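Local coordinates for hypothetical protein DR_0824 (Deinococcus radiodurans, PDB 2IMR), which deaminates aminodeoxyfutalosine to futalosine in menaquinone biosynthesis, using one zinc ion per subunit, at residues Tyr107-Gln110 with Tyr114-Trp117; His244-Glu249 with Gly256-Asn261; Ala161-Glu166 with Glu196-Leu201. One frame throughout, in Å; residues are numbered along the deposited sequence.

Contact 1. Residues Tyr107-Gln110 with Tyr114-Trp117; sequences YEFQ and YFQW
Phe109 and Phe115 form an offset edge-to-face pair that joins two short consecutive helices, 106-111 and 113-116, in the region that follows barrel strand 100-101 of this amidohydrolase. The ring planes stand at 83°, with centroids 5.4 Å apart, and Phe115 turns its edge toward the face of Phe109. One corner does most of the touching: Phe115 CD2 lies 3.5 Å from Phe109 CE1 and as near to CD1 of the same ring. The side chain of Val121, on helix 119-125, packs against both phenylalanines. Phe115 also comes within about 4 Å, side chain to side chain, of Glu243, the proton donor by similarity, which places Phe115 beside the zinc site, its side chain about 7 Å from the metal. Its neighbour Tyr114 hydrogen-bonds through OH to Glu243 itself. Gln116 makes the polar half of the contact. Its chain is bent at chi2 (-58°), which folds the amide back toward the first helix, where NE2 also comes 3.8 Å from Phe109 CB. From there the amide donates a weak bond to the backbone: Gln116 NE2 to Phe109 O, 3.0 Å, with an N-H...O angle of 143°.

Contact 2. Residues His244-Glu249 with Gly256-Asn261; sequences HPTELE and GPLWDN
Thr246 turns toward Leu258 with chi1 at 49°, setting OG1 between its own backbone N and carbonyl carbon and sending CG2 out beside the N. The two branches then take different partners: OG1 rests 3.5 Å from Leu258 CB, while CG2 meets Pro257 CB at 3.6 Å. Leu258 answers with CG anti to its backbone N (chi1 -166°), and its CD1 extends past the threonine to Glu247 CA. Behind the threonine, His244 is the N-cap of helix 245-253, the helix that follows barrel strand 238-241. Its ND1 accepts from Thr246 N at 3.2 Å and lies 2.6 Å from Thr246 OG1 in a second hydrogen bond, so the hydroxyl is gripped from within the cap while its flank packs on Leu258. After the helix the chain turns back, and 256-261 lies along its first turns. A single water bridges the backbones, donating a hydrogen bond to Thr246 O at 2.7 Å and accepting one from Leu258 N at 3.0 Å. Further along the helix, the extended chain of Glu249 carries its carboxylate against the first residues of 256-261: OE2 is 3.4 Å from Gly256 CA, and OE1 reaches Pro257 CD at 3.6 Å. A side chain on Gly256 would run into that OE2 and into the carbonyl oxygen of the residue before. Replacing Glu249 by an alanine removes the carboxylate and would probably open a gap beside Gly256 CA and Pro257 CD. Glu247 turns the other way, its OE2 accepting from Ala242 N, just after strand 238-241, which carries the zinc ligand His240. Leu258 also touches Pro113 and Tyr114 of helix 113-116.

Contact 3. Residues Ala161-Glu166 with Glu196-Leu201; sequences ALLARE and ERWRRL
Leu163 reaches across to Trp198 and Leu201, and its side chain carries the whole contact from its own helix. CB leaves the backbone pointing toward 196-201 but touches nothing there. CG comes next, 4.6 Å from Leu201 CB, still a little far for close packing. Here the chain forks. CD1 makes no contact with either partner, whereas CD2 reaches the other segment and makes the contacts. It sits 3.7 Å from Trp198 CB and equally close to Trp198 CD1, with Trp198 CG at 3.8 Å, so the methyl fits in the bend where the indole joins its CB. It approaches the ring system obliquely. From the flank, Leu201 CB closes in at 4.2 Å from the same CD2. Chi1 of Leu163, at -146°, is well off a staggered position, and this swing directs CD2 to the bend.

The segments lie at the C-terminal ends of helices 156-163 and 184-199, successive outer helices of the TIM barrel, linked through strand 170-176. On that strand Leu172 packs against Leu163, and Phe174 meets the indole edge-to-face. Trp198 NE1 hydrogen-bonds to Asp160 OD1, which also takes a salt bridge from Arg197, so the polar edge of the indole is tied to the same helix that supplies Leu163.

Between the two segments, then, the adhesion is purely apolar and without directional demands: one methyl filling a bend is held by shape and dispersion, while the rotation of the indole is probably fixed by its bond to Asp160 and by the neighbouring rings.

Overall arrangement
Contacts 1 and 2 are neighbours, their centres about 13 Å apart, and they touch directly: the ring of Tyr114 stacks on that of His244, and Trp117 CZ2 lies 3.3 Å from Pro257 O. Both are partly buried, close to the active site, and mix packing with polar links, an amide-to-backbone bond in contact 1 and a water bridge beside a capped helix start in contact 2. Contact 3 stands apart, its centre about 29 Å from that of contact 1 and 37 Å from that of contact 2. It joins two outer barrel helices and is mostly buried, although Leu201 is exposed; between its segments the packing is apolar only, while Asp160 adds polar ties between the same helices.

Contact 1. Residues Tyr107-Gln110 with Tyr114-Trp117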
loop_
_atom_site.group_PDB
_atom_site.type_symbol
_atom_site.label_atom_id
_atom_site.label_comp_id
_atom_site.label_asym_id
_atom_site.label_seq_id
_atom_site.Cartn_x
_atom_site.Cartn_y
_atom_site.Cartn_z
ATOM N N TYR A 107 10.546 17.932 0.644
ATOM C CA TYR A 107 11.716 17.263 0.093
ATOM C C TYR A 107 11.361 16.099 -0.829
ATOM O O TYR A 107 11.925 15.973 -1.913
ATOM C CB TYR A 107 12.626 16.755 1.218
ATOM C CG TYR A 107 13.206 17.844 2.100
ATOM C CD1 TYR A 107 13.942 18.900 1.553
ATOM C CD2 TYR A 107 13.022 17.818 3.483
ATOM C CE1 TYR A 107 14.477 19.906 2.366
ATOM C CE2 TYR A 107 13.552 18.820 4.304
ATOM C CZ TYR A 107 14.277 19.858 3.739
ATOM O OH TYR A 107 14.791 20.850 4.550
ATOM N N GLU A 108 10.427 15.244 -0.421
ATOM C CA GLU A 108 10.093 14.121 -1.281
ATOM C C GLU A 108 9.306 14.550 -2.521
ATOM O O GLU A 108 9.302 13.842 -3.524
ATOM C CB GLU A 108 9.377 13.009 -0.487
ATOM C CG GLU A 108 8.069 13.368 0.169
ATOM C CD GLU A 108 7.646 12.333 1.208
ATOM O OE1 GLU A 108 7.618 11.118 0.889
ATOM O OE2 GLU A 108 7.339 12.734 2.347
ATOM N N PHE A 109 8.656 15.713 -2.460
ATOM C CA PHE A 109 7.922 16.241 -3.609
ATOM C C PHE A 109 8.948 16.815 -4.588
ATOM O O PHE A 109 8.874 16.586 -5.794
ATOM C CB PHE A 109 6.967 17.361 -3.184
ATOM C CG PHE A 109 5.624 16.874 -2.721
ATOM C CD1 PHE A 109 4.597 16.649 -3.636
ATOM C CD2 PHE A 109 5.388 16.623 -1.374
ATOM C CE1 PHE A 109 3.351 16.178 -3.212
ATOM C CE2 PHE A 109 4.149 16.153 -0.941
ATOM C CZ PHE A 109 3.129 15.930 -1.865
ATOM N N GLN A 110 9.910 17.558 -4.047
ATOM C CA GLN A 110 10.952 18.176 -4.857
ATOM C C GLN A 110 11.824 17.142 -5.561
ATOM O O GLN A 110 12.300 17.376 -6.669
ATOM C CB GLN A 110 11.833 19.081 -3.985
ATOM C CG GLN A 110 11.128 20.340 -3.487
ATOM C CD GLN A 110 12.061 21.284 -2.747
ATOM O OE1 GLN A 110 12.514 20.991 -1.635
ATOM N NE2 GLN A 110 12.358 22.424 -3.365
ATOM N N TYR A 114 7.845 14.261 -11.704
ATOM C CA TYR A 114 6.481 14.030 -12.164
ATOM C C TYR A 114 5.392 14.469 -11.192
ATOM O O TYR A 114 4.236 14.627 -11.588
ATOM C CB TYR A 114 6.291 12.566 -12.582
ATOM C CG TYR A 114 6.647 11.542 -11.539
ATOM C CD1 TYR A 114 5.681 11.046 -10.664
ATOM C CD2 TYR A 114 7.951 11.047 -11.437
ATOM C CE1 TYR A 114 5.995 10.084 -9.721
ATOM C CE2 TYR A 114 8.279 10.082 -10.490
ATOM C CZ TYR A 114 7.292 9.604 -9.635
ATOM O OH TYR A 114 7.598 8.645 -8.698
ATOM N N PHE A 115 5.745 14.669 -9.925
ATOM C CA PHE A 115 4.759 15.146 -8.965
ATOM C C PHE A 115 4.514 16.618 -9.288
ATOM O O PHE A 115 3.395 17.116 -9.180
ATOM C CB PHE A 115 5.272 15.027 -7.526
ATOM C CG PHE A 115 4.832 13.774 -6.825
ATOM C CD1 PHE A 115 5.261 12.525 -7.263
ATOM C CD2 PHE A 115 3.993 13.843 -5.720
ATOM C CE1 PHE A 115 4.865 11.364 -6.609
ATOM C CE2 PHE A 115 3.586 12.684 -5.057
ATOM C CZ PHE A 115 4.027 11.441 -5.504
ATOM N N GLN A 116 5.580 17.302 -9.688
ATOM C CA GLN A 116 5.515 18.717 -10.028
ATOM C C GLN A 116 4.706 18.956 -11.300
ATOM O O GLN A 116 4.068 20.000 -11.454
ATOM C CB GLN A 116 6.931 19.270 -10.217
ATOM C CG GLN A 116 7.847 19.081 -9.015
ATOM C CD GLN A 116 7.297 19.731 -7.761
ATOM O OE1 GLN A 116 6.930 20.908 -7.769
ATOM N NE2 GLN A 116 7.241 18.967 -6.671
ATOM N N TRP A 117 4.733 17.990 -12.211
ATOM C CA TRP A 117 4.007 18.127 -13.467
ATOM C C TRP A 117 2.496 18.153 -13.268
ATOM O O TRP A 117 1.754 18.535 -14.173
ATOM C CB TRP A 117 4.400 17.005 -14.436
ATOM C CG TRP A 117 5.879 16.956 -14.711
ATOM C CD1 TRP A 117 6.770 17.984 -14.581
ATOM C CD2 TRP A 117 6.639 15.824 -15.158
ATOM N NE1 TRP A 117 8.034 17.562 -14.913
ATOM C CE2 TRP A 117 7.984 16.241 -15.272
ATOM C CE3 TRP A 117 6.315 14.496 -15.472
ATOM C CZ2 TRP A 117 9.007 15.378 -15.685
ATOM C CZ3 TRP A 117 7.336 13.635 -15.882
ATOM C CH2 TRP A 117 8.664 14.082 -15.984
#

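Contact 2. Residues His244-Glu249 with Gly256-Asn261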
loop_
_atom_site.group_PDB
_atom_site.type_symbol
_atom_site.label_atom_id
_atom_site.label_comp_id
_atom_site.label_asym_id
_atom_site.label_seq_id
_atom_site.Cartn_x
_atom_site.Cartn_y
_atom_site.Cartn_z
ATOM N N HIS A 244 6.420 5.850 -12.151
ATOM C CA HIS A 244 6.202 6.597 -13.390
ATOM C C HIS A 244 7.041 6.003 -14.529
ATOM O O HIS A 244 8.135 5.493 -14.297
ATOM C CB HIS A 244 6.572 8.070 -13.153
ATOM C CG HIS A 244 6.047 9.012 -14.192
ATOM N ND1 HIS A 244 6.737 9.312 -15.346
ATOM C CD2 HIS A 244 4.891 9.717 -14.252
ATOM C CE1 HIS A 244 6.030 10.162 -16.071
ATOM N NE2 HIS A 244 4.906 10.421 -15.430
ATOM N N PRO A 245 6.532 6.044 -15.773
ATOM C CA PRO A 245 7.308 5.482 -16.883
ATOM C C PRO A 245 8.705 6.072 -17.059
ATOM O O PRO A 245 9.614 5.384 -17.526
ATOM C CB PRO A 245 6.407 5.721 -18.101
ATOM C CG PRO A 245 5.569 6.899 -17.700
ATOM C CD PRO A 245 5.254 6.599 -16.253
ATOM N N THR A 246 8.879 7.336 -16.684
ATOM C CA THR A 246 10.177 7.985 -16.817
ATOM C C THR A 246 11.234 7.384 -15.883
ATOM O O THR A 246 12.431 7.627 -16.054
ATOM C CB THR A 246 10.066 9.510 -16.579
ATOM O OG1 THR A 246 9.338 9.763 -15.373
ATOM C CG2 THR A 246 9.343 10.175 -17.748
ATOM N N GLU A 247 10.798 6.601 -14.898
ATOM C CA GLU A 247 11.740 5.952 -13.991
ATOM C C GLU A 247 12.358 4.772 -14.743
ATOM O O GLU A 247 13.575 4.556 -14.713
ATOM C CB GLU A 247 11.032 5.445 -12.728
ATOM C CG GLU A 247 11.977 4.742 -11.746
ATOM C CD GLU A 247 11.256 4.134 -10.556
ATOM O OE1 GLU A 247 10.248 4.721 -10.115
ATOM O OE2 GLU A 247 11.706 3.078 -10.053
ATOM N N LEU A 248 11.515 4.006 -15.428
ATOM C CA LEU A 248 12.008 2.866 -16.196
ATOM C C LEU A 248 12.941 3.374 -17.298
ATOM O O LEU A 248 13.965 2.757 -17.600
ATOM C CB LEU A 248 10.838 2.104 -16.820
ATOM C CG LEU A 248 11.190 0.986 -17.807
ATOM C CD1 LEU A 248 11.977 -0.119 -17.108
ATOM C CD2 LEU A 248 9.905 0.437 -18.404
ATOM N N GLU A 249 12.584 4.510 -17.886
ATOM C CA GLU A 249 13.388 5.093 -18.954
ATOM C C GLU A 249 14.814 5.440 -18.522
ATOM O O GLU A 249 15.774 5.097 -19.216
ATOM C CB GLU A 249 12.718 6.350 -19.510
ATOM C CG GLU A 249 13.405 6.889 -20.764
ATOM C CD GLU A 249 12.738 8.132 -21.323
ATOM O OE1 GLU A 249 11.537 8.350 -21.051
ATOM O OE2 GLU A 249 13.415 8.886 -22.053
ATOM N N GLY A 256 16.210 11.050 -19.797
ATOM C CA GLY A 256 14.766 11.119 -19.924
ATOM C C GLY A 256 14.174 12.226 -19.073
ATOM O O GLY A 256 14.869 12.800 -18.229
ATOM N N PRO A 257 12.875 12.528 -19.249
ATOM C CA PRO A 257 12.127 13.566 -18.534
ATOM C C PRO A 257 12.242 13.624 -17.011
ATOM O O PRO A 257 12.117 14.699 -16.434
ATOM C CB PRO A 257 10.688 13.330 -18.985
ATOM C CG PRO A 257 10.860 12.780 -20.364
ATOM C CD PRO A 257 11.984 11.798 -20.170
ATOM N N LEU A 258 12.458 12.486 -16.358
ATOM C CA LEU A 258 12.580 12.494 -14.902
ATOM C C LEU A 258 13.968 12.997 -14.528
ATOM O O LEU A 258 14.120 14.084 -13.975
ATOM C CB LEU A 258 12.368 11.086 -14.322
ATOM C CG LEU A 258 12.135 10.971 -12.803
ATOM C CD1 LEU A 258 11.771 9.533 -12.458
ATOM C CD2 LEU A 258 13.371 11.397 -12.025
ATOM N N TRP A 259 14.980 12.203 -14.849
ATOM C CA TRP A 259 16.351 12.564 -14.531
ATOM C C TRP A 259 16.774 13.914 -15.101
ATOM O O TRP A 259 17.333 14.751 -14.386
ATOM C CB TRP A 259 17.316 11.483 -15.030
ATOM C CG TRP A 259 18.729 11.744 -14.610
ATOM C CD1 TRP A 259 19.754 12.208 -15.392
ATOM C CD2 TRP A 259 19.259 11.607 -13.289
ATOM N NE1 TRP A 259 20.893 12.367 -14.631
ATOM C CE2 TRP A 259 20.614 12.006 -13.338
ATOM C CE3 TRP A 259 18.719 11.185 -12.065
ATOM C CZ2 TRP A 259 21.436 11.996 -12.209
ATOM C CZ3 TRP A 259 19.536 11.174 -10.944
ATOM C CH2 TRP A 259 20.882 11.580 -11.025
ATOM N N ASP A 260 16.505 14.140 -16.383
ATOM C CA ASP A 260 16.917 15.391 -17.012
ATOM C C ASP A 260 16.203 16.641 -16.506
ATOM O O ASP A 260 16.561 17.755 -16.887
ATOM C CB ASP A 260 16.771 15.291 -18.535
ATOM C CG ASP A 260 17.585 14.151 -19.126
ATOM O OD1 ASP A 260 18.434 13.582 -18.405
ATOM O OD2 ASP A 260 17.379 13.828 -20.315
ATOM N N ASN A 261 15.208 16.463 -15.643
ATOM C CA ASN A 261 14.455 17.599 -15.107
ATOM C C ASN A 261 14.466 17.656 -13.577
ATOM O O ASN A 261 13.658 18.349 -12.963
ATOM C CB ASN A 261 13.013 17.543 -15.619
ATOM C CG ASN A 261 12.927 17.712 -17.125
ATOM O OD1 ASN A 261 12.174 17.008 -17.803
ATOM N ND2 ASN A 261 13.697 18.657 -17.658
HETATM O O HOH W 1 13.700 9.806 -17.054
#

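Contact 3. Residues Ala161-Glu166 with Glu196-Leu201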
loop_
_atom_site.group_PDB
_atom_site.type_symbol
_atom_site.label_atom_id
_atom_site.label_comp_id
_atom_site.label_asym_id
_atom_site.label_seq_id
_atom_site.Cartn_x
_atom_site.Cartn_y
_atom_site.Cartn_z
ATOM N N ALA A 161 4.208 10.378 17.700
ATOM C CA ALA A 161 2.772 10.518 17.921
ATOM C C ALA A 161 1.947 9.318 17.461
ATOM O O ALA A 161 1.100 8.821 18.203
ATOM C CB ALA A 161 2.267 11.780 17.234
ATOM N N LEU A 162 2.181 8.856 16.236
ATOM C CA LEU A 162 1.412 7.732 15.705
ATOM C C LEU A 162 1.677 6.423 16.432
ATOM O O LEU A 162 0.771 5.609 16.633
ATOM C CB LEU A 162 1.692 7.565 14.211
ATOM C CG LEU A 162 1.336 8.787 13.354
ATOM C CD1 LEU A 162 1.595 8.480 11.886
ATOM C CD2 LEU A 162 -0.129 9.154 13.565
ATOM N N LEU A 163 2.924 6.225 16.833
ATOM C CA LEU A 163 3.297 5.012 17.533
ATOM C C LEU A 163 2.491 4.893 18.831
ATOM O O LEU A 163 2.258 3.793 19.328
ATOM C CB LEU A 163 4.803 5.047 17.813
ATOM C CG LEU A 163 5.603 3.743 17.802
ATOM C CD1 LEU A 163 5.186 2.848 16.636
ATOM C CD2 LEU A 163 7.088 4.100 17.713
ATOM N N ALA A 164 2.039 6.029 19.355
ATOM C CA ALA A 164 1.267 6.056 20.599
ATOM C C ALA A 164 -0.250 5.982 20.399
ATOM O O ALA A 164 -1.011 6.005 21.370
ATOM C CB ALA A 164 1.622 7.306 21.397
ATOM N N ARG A 165 -0.692 5.897 19.149
ATOM C CA ARG A 165 -2.121 5.811 18.852
ATOM C C ARG A 165 -2.639 4.404 19.136
ATOM O O ARG A 165 -2.361 3.464 18.393
ATOM C CB ARG A 165 -2.385 6.168 17.386
ATOM C CG ARG A 165 -2.142 7.634 17.028
ATOM C CD ARG A 165 -3.279 8.543 17.480
ATOM N NE ARG A 165 -4.549 8.171 16.858
ATOM C CZ ARG A 165 -5.339 9.016 16.203
ATOM N NH1 ARG A 165 -4.995 10.292 16.079
ATOM N NH2 ARG A 165 -6.477 8.584 15.672
ATOM N N GLU A 166 -3.404 4.265 20.211
ATOM C CA GLU A 166 -3.953 2.970 20.594
ATOM C C GLU A 166 -5.024 2.468 19.628
ATOM O O GLU A 166 -5.349 1.281 19.617
ATOM C CB GLU A 166 -4.537 3.056 22.007
ATOM C CG GLU A 166 -3.521 3.438 23.072
ATOM C CD GLU A 166 -4.139 3.539 24.455
ATOM O OE1 GLU A 166 -4.690 2.524 24.933
ATOM O OE2 GLU A 166 -4.076 4.631 25.060
ATOM N N GLU A 196 15.983 1.832 16.576
ATOM C CA GLU A 196 16.240 1.082 17.799
ATOM C C GLU A 196 15.438 1.665 18.955
ATOM O O GLU A 196 14.941 0.934 19.811
ATOM C CB GLU A 196 17.735 1.103 18.136
ATOM C CG GLU A 196 18.609 0.503 17.048
ATOM C CD GLU A 196 20.074 0.434 17.436
ATOM O OE1 GLU A 196 20.605 1.443 17.952
ATOM O OE2 GLU A 196 20.695 -0.627 17.213
ATOM N N ARG A 197 15.307 2.987 18.965
ATOM C CA ARG A 197 14.563 3.675 20.008
ATOM C C ARG A 197 13.077 3.322 19.911
ATOM O O ARG A 197 12.449 2.940 20.900
ATOM C CB ARG A 197 14.753 5.191 19.863
ATOM C CG ARG A 197 14.322 5.998 21.074
ATOM C CD ARG A 197 14.349 7.496 20.799
ATOM N NE ARG A 197 13.279 7.893 19.886
ATOM C CZ ARG A 197 12.915 9.152 19.650
ATOM N NH1 ARG A 197 13.534 10.154 20.262
ATOM N NH2 ARG A 197 11.926 9.408 18.806
ATOM N N TRP A 198 12.519 3.439 18.710
ATOM C CA TRP A 198 11.106 3.151 18.495
ATOM C C TRP A 198 10.735 1.679 18.654
ATOM O O TRP A 198 9.620 1.363 19.071
ATOM C CB TRP A 198 10.669 3.634 17.106
ATOM C CG TRP A 198 10.654 5.131 16.960
ATOM C CD1 TRP A 198 10.238 6.042 17.889
ATOM C CD2 TRP A 198 11.047 5.886 15.805
ATOM N NE1 TRP A 198 10.348 7.316 17.385
ATOM C CE2 TRP A 198 10.842 7.251 16.108
ATOM C CE3 TRP A 198 11.551 5.539 14.541
ATOM C CZ2 TRP A 198 11.124 8.276 15.194
ATOM C CZ3 TRP A 198 11.833 6.558 13.630
ATOM C CH2 TRP A 198 11.617 7.913 13.966
ATOM N N ARG A 199 11.661 0.783 18.320
ATOM C CA ARG A 199 11.399 -0.650 18.417
ATOM C C ARG A 199 10.998 -1.054 19.836
ATOM O O ARG A 199 10.288 -2.040 20.030
ATOM C CB ARG A 199 12.631 -1.449 17.971
ATOM C CG ARG A 199 12.326 -2.897 17.589
ATOM C CD ARG A 199 11.361 -2.947 16.411
ATOM N NE ARG A 199 10.992 -4.304 16.010
ATOM C CZ ARG A 199 11.847 -5.220 15.567
ATOM N NH1 ARG A 199 13.141 -4.944 15.468
ATOM N NH2 ARG A 199 11.401 -6.415 15.198
ATOM N N ARG A 200 11.443 -0.280 20.820
ATOM C CA ARG A 200 11.128 -0.550 22.221
ATOM C C ARG A 200 9.719 -0.079 22.579
ATOM O O ARG A 200 9.119 -0.561 23.541
ATOM C CB ARG A 200 12.130 0.161 23.132
ATOM C CG ARG A 200 13.580 -0.171 22.841
ATOM C CD ARG A 200 14.508 0.890 23.419
ATOM N NE ARG A 200 15.866 0.738 22.905
ATOM C CZ ARG A 200 16.682 1.752 22.627
ATOM N NH1 ARG A 200 16.279 3.003 22.812
ATOM N NH2 ARG A 200 17.900 1.515 22.153
ATOM N N LEU A 201 9.198 0.863 21.801
ATOM C CA LEU A 201 7.871 1.423 22.049
ATOM C C LEU A 201 6.793 0.693 21.267
ATOM O O LEU A 201 5.601 0.874 21.501
ATOM C CB LEU A 201 7.864 2.906 21.678
ATOM C CG LEU A 201 8.948 3.728 22.371
ATOM C CD1 LEU A 201 8.841 5.184 21.948
ATOM C CD2 LEU A 201 8.800 3.600 23.878
#